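Esterase (PDB 4WY8) catalyses the hydrolysis of carboxylic ester bonds, as a carboxylesterase of the alpha/beta hydrolase fold and probably of the hormone-sensitive lipase family. Local coordinates at residues A[28-33]-A[92-97]; A[36-41]-A[99-104]; A[139-144]-A[149-154]. All coordinates share one frame; numbering follows the deposited sequence.

From the N terminus, helix 27-39 is the first partner in two of the three contacts. Contact 1 closes a loop of 58 residues back from the segment after strand 83-87, and contact 2 closes one of 57 residues from the start of helix 101-111. The two loops cross, since their segments alternate along the chain, and together they fasten helix 27-39 to one run of chain, 92-104; their centres are about 12 Å apart. Contact 3 follows in series and is short-range, with only residues 145-148 between its segments. It joins helix 130-143 to the end of helix 145-150 and the turn that follows it, its centre about 28 Å from that of contact 1.

Contact 1. Residues A[28-33]-A[92-97]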
# COMPACT_ATOMS: atom_id res chain seq x y z
N GLU A 28 -0.69 -7.63 -35.11
CA GLU A 28 0.65 -7.18 -35.52
C GLU A 28 0.70 -5.64 -35.73
O GLU A 28 1.69 -4.97 -35.35
CB GLU A 28 1.14 -7.93 -36.78
CG GLU A 28 0.50 -7.52 -38.11
CD GLU A 28 -0.65 -8.43 -38.55
OE1 GLU A 28 -0.91 -9.44 -37.85
OE2 GLU A 28 -1.30 -8.13 -39.58
N VAL A 29 -0.39 -5.09 -36.26
CA VAL A 29 -0.48 -3.65 -36.49
C VAL A 29 -0.54 -2.88 -35.18
O VAL A 29 0.19 -1.90 -34.97
CB VAL A 29 -1.72 -3.33 -37.38
CG1 VAL A 29 -1.95 -1.84 -37.51
CG2 VAL A 29 -1.56 -3.98 -38.76
N VAL A 30 -1.38 -3.37 -34.27
CA VAL A 30 -1.50 -2.81 -32.93
C VAL A 30 -0.15 -2.83 -32.20
O VAL A 30 0.25 -1.82 -31.61
CB VAL A 30 -2.56 -3.60 -32.11
CG1 VAL A 30 -2.79 -2.95 -30.72
CG2 VAL A 30 -3.87 -3.65 -32.87
N ARG A 31 0.56 -3.96 -32.26
CA ARG A 31 1.87 -4.09 -31.62
C ARG A 31 2.90 -3.11 -32.18
O ARG A 31 3.68 -2.51 -31.42
CB ARG A 31 2.40 -5.52 -31.76
CG ARG A 31 1.49 -6.59 -31.14
CD ARG A 31 2.02 -7.99 -31.41
NE ARG A 31 1.08 -9.01 -30.94
CZ ARG A 31 0.73 -10.08 -31.64
NH1 ARG A 31 1.25 -10.29 -32.84
NH2 ARG A 31 -0.15 -10.94 -31.15
N LYS A 32 2.90 -2.95 -33.51
CA LYS A 32 3.82 -2.00 -34.13
C LYS A 32 3.50 -0.55 -33.73
O LYS A 32 4.40 0.24 -33.43
CB LYS A 32 3.82 -2.17 -35.66
CG LYS A 32 4.74 -3.31 -36.15
CD LYS A 32 4.83 -3.41 -37.69
CE LYS A 32 5.67 -2.28 -38.32
NZ LYS A 32 7.15 -2.50 -38.22
N ALA A 33 2.21 -0.22 -33.69
CA ALA A 33 1.79 1.11 -33.24
C ALA A 33 2.19 1.36 -31.78
O ALA A 33 2.62 2.46 -31.42
CB ALA A 33 0.27 1.26 -33.39
N TRP A 92 -2.55 -10.54 -23.18
CA TRP A 92 -2.01 -11.74 -23.84
C TRP A 92 -1.80 -11.52 -25.34
O TRP A 92 -1.49 -12.47 -26.07
CB TRP A 92 -2.92 -12.97 -23.66
CG TRP A 92 -3.26 -13.33 -22.24
CD1 TRP A 92 -2.43 -13.89 -21.31
CD2 TRP A 92 -4.54 -13.18 -21.59
NE1 TRP A 92 -3.11 -14.09 -20.13
CE2 TRP A 92 -4.40 -13.66 -20.28
CE3 TRP A 92 -5.78 -12.67 -22.00
CZ2 TRP A 92 -5.46 -13.65 -19.37
CZ3 TRP A 92 -6.84 -12.67 -21.10
CH2 TRP A 92 -6.66 -13.15 -19.79
N VAL A 93 -1.96 -10.29 -25.81
CA VAL A 93 -1.95 -10.03 -27.25
C VAL A 93 -0.86 -9.02 -27.64
O VAL A 93 -0.21 -9.16 -28.68
CB VAL A 93 -3.33 -9.51 -27.71
CG1 VAL A 93 -3.31 -9.18 -29.19
CG2 VAL A 93 -4.43 -10.57 -27.40
N VAL A 94 -0.66 -8.02 -26.77
CA VAL A 94 0.37 -7.01 -26.99
C VAL A 94 1.31 -6.90 -25.77
O VAL A 94 1.24 -7.73 -24.84
CB VAL A 94 -0.28 -5.65 -27.29
CG1 VAL A 94 -1.32 -5.80 -28.40
CG2 VAL A 94 -0.97 -5.11 -26.03
N GLY A 95 2.15 -5.88 -25.73
CA GLY A 95 3.10 -5.72 -24.65
C GLY A 95 4.44 -6.32 -25.00
O GLY A 95 4.53 -7.25 -25.83
N SER A 96 5.50 -5.77 -24.42
CA SER A 96 6.86 -6.21 -24.76
C SER A 96 7.83 -5.72 -23.71
O SER A 96 7.46 -4.97 -22.80
CB SER A 96 7.29 -5.66 -26.11
OG SER A 96 7.54 -4.27 -26.00
N LYS A 97 9.09 -6.06 -23.88
CA LYS A 97 10.13 -5.51 -23.03
C LYS A 97 10.27 -4.00 -23.17
O LYS A 97 10.76 -3.33 -22.25
CB LYS A 97 11.46 -6.19 -23.34
CG LYS A 97 11.83 -6.23 -24.81
CD LYS A 97 13.05 -7.16 -24.92
CE LYS A 97 13.29 -7.66 -26.33
NZ LYS A 97 14.22 -8.83 -26.31
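With CG of Arg-31 placed anti to its carbonyl carbon (chi1 -59°) and the chain extended from CG to NE, the guanidinium group reaches from helix 27-39 to the carbonyl of Val-93. That carbonyl lies in the loop after strand 83-87, just beyond an HGGG sequence that in hormone-sensitive lipase-type alpha/beta hydrolases forms the oxyanion hole. Arg-31 NE donates to Val-93 O at 2.6 Å in a nearly straight bond (N-H...O 162°), with O in the guanidinium plane and the donor almost in line with C=O (170°). Arg-31 NH2 adds a weak second bond to the same Val-93 O at 3.0 Å, so a fork of two N-H groups grips one oxygen. Arginine suits the place because NH1 remains for a salt bridge with Glu-125, which, with the bonds to Val-93 O, probably holds the group's orientation.

Beside this polar grip, Val-94 CG1 touches both Arg-31 CG and the methyl Val-30 CG1. A compact branched residue fills such a corner well, while Val-93 turns to Trp-220 and Phe-221 of helix 215-225. Gly-95 N is bonded to Glu-34 one turn further along the helix. Val-30 CG1 meets Val-94 CG1 at 4.0 Å.

Contact 2. Residues A[36-41]-A[99-104]; sequences ASIIDD and THRRTV
The end of helix 27-39 packs here against the start of helix 101-111, the helix that follows strand 83-87 in the alpha/beta hydrolase fold, and the loop residue Thr-99 ahead of it. Ile-38 carries the contact from helix 27-39, and Thr-99 and Arg-101 receive it; no hydrogen bond passes between the segments. The backbones come within 6.5 Å at the CA atoms of Ile-38 and Thr-99, close enough for one branched aliphatic side chain to fill the gap.

Ile-38 divides its work between its branches. CG1 lies anti to the carbonyl carbon (chi1 -55°) and heads for Thr-99, where it sits 4.1 Å from Thr-99 CG2. The end of the same branch, Ile-38 CD1, also rests on the backbone, 4.1 Å from Thr-99 CA. The two side chains cross at about a right angle, and threonine suits the spot by giving its methyl to isoleucine while its hydroxyl serves the other side.

The second branch, Ile-38 CG2, meets the guanidinium of Arg-101. The arginine chain bends at chi3 (62°) and runs past the isoleucine in the opposite direction, bringing NH2 alongside the methyl; Arg-101 also touches Leu-45 and Leu-48.

Thr-99 OG1 is held twice, by Ser-96 N and, at 2.7 Å, by His-100 ND1. His-100 stands at the N-cap position of helix 101-111, and its other nitrogen, NE2, is bonded to Asp-163, in the GxSxG sequence that probably carries the nucleophile. An imidazole suits this place because its two nitrogens can engage both partners. Thr-99, packed by Ile-38, is thus the sequence neighbour of a residue that bonds beside the probable active site. The nearest approach of the arginine is between Arg-101 NH2 and Ile-38 CG2, at 4.0 Å.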
# COMPACT_ATOMS: atom_id res chain seq x y z
N ALA A 36 5.87 1.98 -31.57
CA ALA A 36 6.12 3.34 -32.05
C ALA A 36 5.77 4.38 -30.98
O ALA A 36 6.52 5.32 -30.78
CB ALA A 36 5.34 3.62 -33.33
N SER A 37 4.65 4.18 -30.30
CA SER A 37 4.23 5.10 -29.25
C SER A 37 5.24 5.14 -28.11
O SER A 37 5.37 6.16 -27.42
CB SER A 37 2.85 4.71 -28.71
OG SER A 37 2.94 3.55 -27.90
N ILE A 38 5.94 4.04 -27.86
CA ILE A 38 7.01 4.14 -26.87
C ILE A 38 8.26 4.86 -27.43
O ILE A 38 8.78 5.81 -26.82
CB ILE A 38 7.44 2.75 -26.34
CG1 ILE A 38 6.23 1.98 -25.76
CG2 ILE A 38 8.51 2.92 -25.29
CD1 ILE A 38 5.62 2.63 -24.51
N ILE A 39 8.74 4.43 -28.59
CA ILE A 39 9.98 4.99 -29.15
C ILE A 39 9.85 6.49 -29.44
O ILE A 39 10.80 7.25 -29.25
CB ILE A 39 10.40 4.24 -30.44
CG1 ILE A 39 10.64 2.76 -30.14
CG2 ILE A 39 11.67 4.86 -31.01
CD1 ILE A 39 10.63 1.87 -31.37
N ASP A 40 8.67 6.90 -29.89
CA ASP A 40 8.40 8.30 -30.25
C ASP A 40 7.98 9.20 -29.08
O ASP A 40 7.75 10.39 -29.26
CB ASP A 40 7.30 8.36 -31.31
CG ASP A 40 7.67 7.61 -32.57
OD1 ASP A 40 8.88 7.58 -32.90
OD2 ASP A 40 6.75 7.06 -33.22
N ASP A 41 7.80 8.63 -27.89
CA ASP A 41 7.52 9.47 -26.72
C ASP A 41 8.82 10.19 -26.37
O ASP A 41 9.87 9.57 -26.21
CB ASP A 41 7.00 8.63 -25.55
CG ASP A 41 6.40 9.48 -24.44
OD1 ASP A 41 7.04 10.46 -23.98
OD2 ASP A 41 5.27 9.15 -24.01
N THR A 99 7.45 -1.84 -23.87
CA THR A 99 6.36 -1.18 -23.17
C THR A 99 6.59 -1.20 -21.66
O THR A 99 6.18 -0.28 -20.94
CB THR A 99 5.01 -1.83 -23.47
OG1 THR A 99 5.02 -3.21 -23.07
CG2 THR A 99 4.72 -1.74 -24.96
N HIS A 100 7.27 -2.23 -21.18
CA HIS A 100 7.44 -2.37 -19.73
C HIS A 100 8.85 -2.04 -19.30
O HIS A 100 9.24 -2.31 -18.15
CB HIS A 100 7.07 -3.78 -19.27
CG HIS A 100 5.60 -4.05 -19.35
ND1 HIS A 100 4.92 -4.13 -20.54
CD2 HIS A 100 4.68 -4.23 -18.37
CE1 HIS A 100 3.63 -4.35 -20.30
NE2 HIS A 100 3.46 -4.41 -18.99
N ARG A 101 9.62 -1.46 -20.22
CA ARG A 101 11.00 -1.08 -19.92
C ARG A 101 11.07 -0.18 -18.70
O ARG A 101 11.93 -0.35 -17.83
CB ARG A 101 11.64 -0.39 -21.12
CG ARG A 101 13.03 0.17 -20.79
CD ARG A 101 13.67 0.83 -22.00
NE ARG A 101 12.87 1.96 -22.45
CZ ARG A 101 13.03 2.56 -23.63
NH1 ARG A 101 13.95 2.13 -24.47
NH2 ARG A 101 12.26 3.59 -23.94
N ARG A 102 10.22 0.83 -18.65
CA ARG A 102 10.27 1.78 -17.54
C ARG A 102 10.05 1.05 -16.20
O ARG A 102 10.87 1.12 -15.27
CB ARG A 102 9.21 2.88 -17.77
CG ARG A 102 9.00 3.82 -16.59
CD ARG A 102 10.13 4.80 -16.40
NE ARG A 102 10.24 5.66 -17.59
CZ ARG A 102 11.08 6.69 -17.70
NH1 ARG A 102 11.88 7.01 -16.69
NH2 ARG A 102 11.10 7.40 -18.81
N THR A 103 8.94 0.31 -16.13
CA THR A 103 8.58 -0.43 -14.94
C THR A 103 9.69 -1.40 -14.50
O THR A 103 10.08 -1.45 -13.32
CB THR A 103 7.29 -1.22 -15.19
OG1 THR A 103 6.24 -0.29 -15.51
CG2 THR A 103 6.93 -2.04 -13.96
N VAL A 104 10.21 -2.16 -15.47
CA VAL A 104 11.21 -3.18 -15.21
C VAL A 104 12.56 -2.58 -14.78
O VAL A 104 13.16 -3.04 -13.80
CB VAL A 104 11.39 -4.07 -16.48
CG1 VAL A 104 12.69 -4.86 -16.39
CG2 VAL A 104 10.18 -5.02 -16.65

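Contact 3. Residues A[139-144]-A[149-154]; sequences VVWVAK and KSINVD
Trp-141 points the CH2 corner of its indole at Ser-150 and Ile-151. CG stands anti to the backbone N (chi1 -170°), which carries the ring off the helix toward the other segment, so that this far corner makes the contact. Ile-151 CG2 comes up at the edge of the ring, near its plane, 4.3 Å from Trp-141 CH2. The hydroxyl Ser-150 OG lies obliquely to the ring at 4.0 Å from the same Trp-141 CH2, a van der Waals touch; the hydroxyl's hydrogen bond is to Asn-147 O, and from within helix 145-150 Asn-147 ND2 bonds to Trp-141 O, linking that helix to helix 130-143. A large flat side chain is apt here: it spans from Ser-150 and Ile-151 to Lys-56 and Ile-58 of strand 51-59.

One residue on, Val-142 CG1 meets Val-153 CG2 at 4.2 Å. Both valines also rest on Pro-83, and Val-142 and Ile-151 share Ile-116 of strand 114-118, so short beta-branched groups fill the space where helix and sheet come together. Helix 130-143 and the short helix 145-150 lie in the beta-alpha-beta crossover that leads from strand 114-118 to strand 159-163 of the alpha/beta hydrolase sheet.

The chain turns back to bring Ile-151 and Val-153 inward by means of a Schellman motif ending helix 145-150. Asn-152 is its C-prime residue, with the positive phi (49°) that asparagine tolerates better than most residues. Asn-152 N bonds to Lys-149 O at 3.1 Å, and Val-153 N reaches back to the carbonyl of the residue just before Lys-149.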
# COMPACT_ATOMS: atom_id res chain seq x y z
N VAL A 139 10.13 -20.21 -14.86
CA VAL A 139 10.31 -20.28 -13.41
C VAL A 139 11.06 -21.55 -13.00
O VAL A 139 12.00 -21.51 -12.19
CB VAL A 139 8.96 -20.23 -12.66
CG1 VAL A 139 9.16 -20.46 -11.16
CG2 VAL A 139 8.25 -18.90 -12.93
N VAL A 140 10.65 -22.69 -13.56
CA VAL A 140 11.30 -23.97 -13.28
C VAL A 140 12.77 -23.93 -13.65
O VAL A 140 13.62 -24.44 -12.92
CB VAL A 140 10.61 -25.14 -14.05
CG1 VAL A 140 11.45 -26.42 -13.98
CG2 VAL A 140 9.22 -25.37 -13.51
N TRP A 141 13.08 -23.29 -14.77
CA TRP A 141 14.46 -23.12 -15.20
C TRP A 141 15.26 -22.27 -14.20
O TRP A 141 16.35 -22.66 -13.80
CB TRP A 141 14.51 -22.51 -16.60
CG TRP A 141 15.89 -22.53 -17.22
CD1 TRP A 141 16.39 -23.49 -18.05
CD2 TRP A 141 16.94 -21.56 -17.06
NE1 TRP A 141 17.68 -23.18 -18.41
CE2 TRP A 141 18.04 -22.00 -17.81
CE3 TRP A 141 17.05 -20.36 -16.34
CZ2 TRP A 141 19.24 -21.28 -17.88
CZ3 TRP A 141 18.24 -19.65 -16.40
CH2 TRP A 141 19.32 -20.11 -17.17
N VAL A 142 14.71 -21.13 -13.80
CA VAL A 142 15.39 -20.24 -12.86
C VAL A 142 15.61 -20.89 -11.48
O VAL A 142 16.67 -20.70 -10.86
CB VAL A 142 14.63 -18.88 -12.67
CG1 VAL A 142 15.30 -18.02 -11.58
CG2 VAL A 142 14.57 -18.10 -13.98
N ALA A 143 14.64 -21.67 -11.01
CA ALA A 143 14.73 -22.27 -9.67
C ALA A 143 15.79 -23.38 -9.54
O ALA A 143 16.22 -23.73 -8.44
CB ALA A 143 13.39 -22.83 -9.27
N LYS A 144 16.20 -23.92 -10.68
CA LYS A 144 17.17 -25.00 -10.72
C LYS A 144 18.57 -24.48 -10.35
O LYS A 144 19.05 -23.50 -10.93
CB LYS A 144 17.13 -25.62 -12.12
CG LYS A 144 17.41 -27.09 -12.23
CD LYS A 144 16.96 -27.54 -13.62
CE LYS A 144 17.17 -29.02 -13.87
NZ LYS A 144 16.51 -29.47 -15.14
N LYS A 149 22.98 -20.45 -10.49
CA LYS A 149 24.39 -20.08 -10.42
C LYS A 149 24.86 -19.46 -11.70
O LYS A 149 25.60 -18.47 -11.67
CB LYS A 149 25.31 -21.27 -10.14
CG LYS A 149 25.65 -21.53 -8.69
CD LYS A 149 26.77 -22.57 -8.61
CE LYS A 149 27.33 -22.70 -7.19
NZ LYS A 149 28.17 -23.92 -7.05
N SER A 150 24.41 -20.00 -12.82
CA SER A 150 24.84 -19.47 -14.11
C SER A 150 24.43 -18.02 -14.33
O SER A 150 25.10 -17.30 -15.06
CB SER A 150 24.28 -20.33 -15.24
OG SER A 150 22.95 -19.93 -15.53
N ILE A 151 23.33 -17.58 -13.74
CA ILE A 151 22.96 -16.17 -13.92
C ILE A 151 23.09 -15.36 -12.62
O ILE A 151 22.51 -14.29 -12.51
CB ILE A 151 21.52 -16.02 -14.47
CG1 ILE A 151 20.49 -16.65 -13.53
CG2 ILE A 151 21.41 -16.64 -15.85
CD1 ILE A 151 19.04 -16.30 -13.88
N ASN A 152 23.87 -15.87 -11.67
CA ASN A 152 24.10 -15.20 -10.39
C ASN A 152 22.85 -14.70 -9.66
O ASN A 152 22.82 -13.56 -9.21
CB ASN A 152 25.06 -14.01 -10.58
CG ASN A 152 26.53 -14.43 -10.52
OD1 ASN A 152 26.92 -15.22 -9.67
ND2 ASN A 152 27.33 -13.89 -11.43
N VAL A 153 21.86 -15.57 -9.52
CA VAL A 153 20.70 -15.30 -8.69
C VAL A 153 20.53 -16.40 -7.63
O VAL A 153 21.07 -17.50 -7.77
CB VAL A 153 19.40 -15.18 -9.54
CG1 VAL A 153 19.57 -14.16 -10.65
CG2 VAL A 153 18.99 -16.53 -10.10
N ASP A 154 19.82 -16.07 -6.57
CA ASP A 154 19.54 -16.99 -5.46
C ASP A 154 18.14 -17.57 -5.55
O ASP A 154 17.16 -16.91 -5.22
CB ASP A 154 19.73 -16.29 -4.13
CG ASP A 154 19.36 -17.16 -2.94
OD1 ASP A 154 19.00 -18.35 -3.09
OD2 ASP A 154 19.45 -16.62 -1.81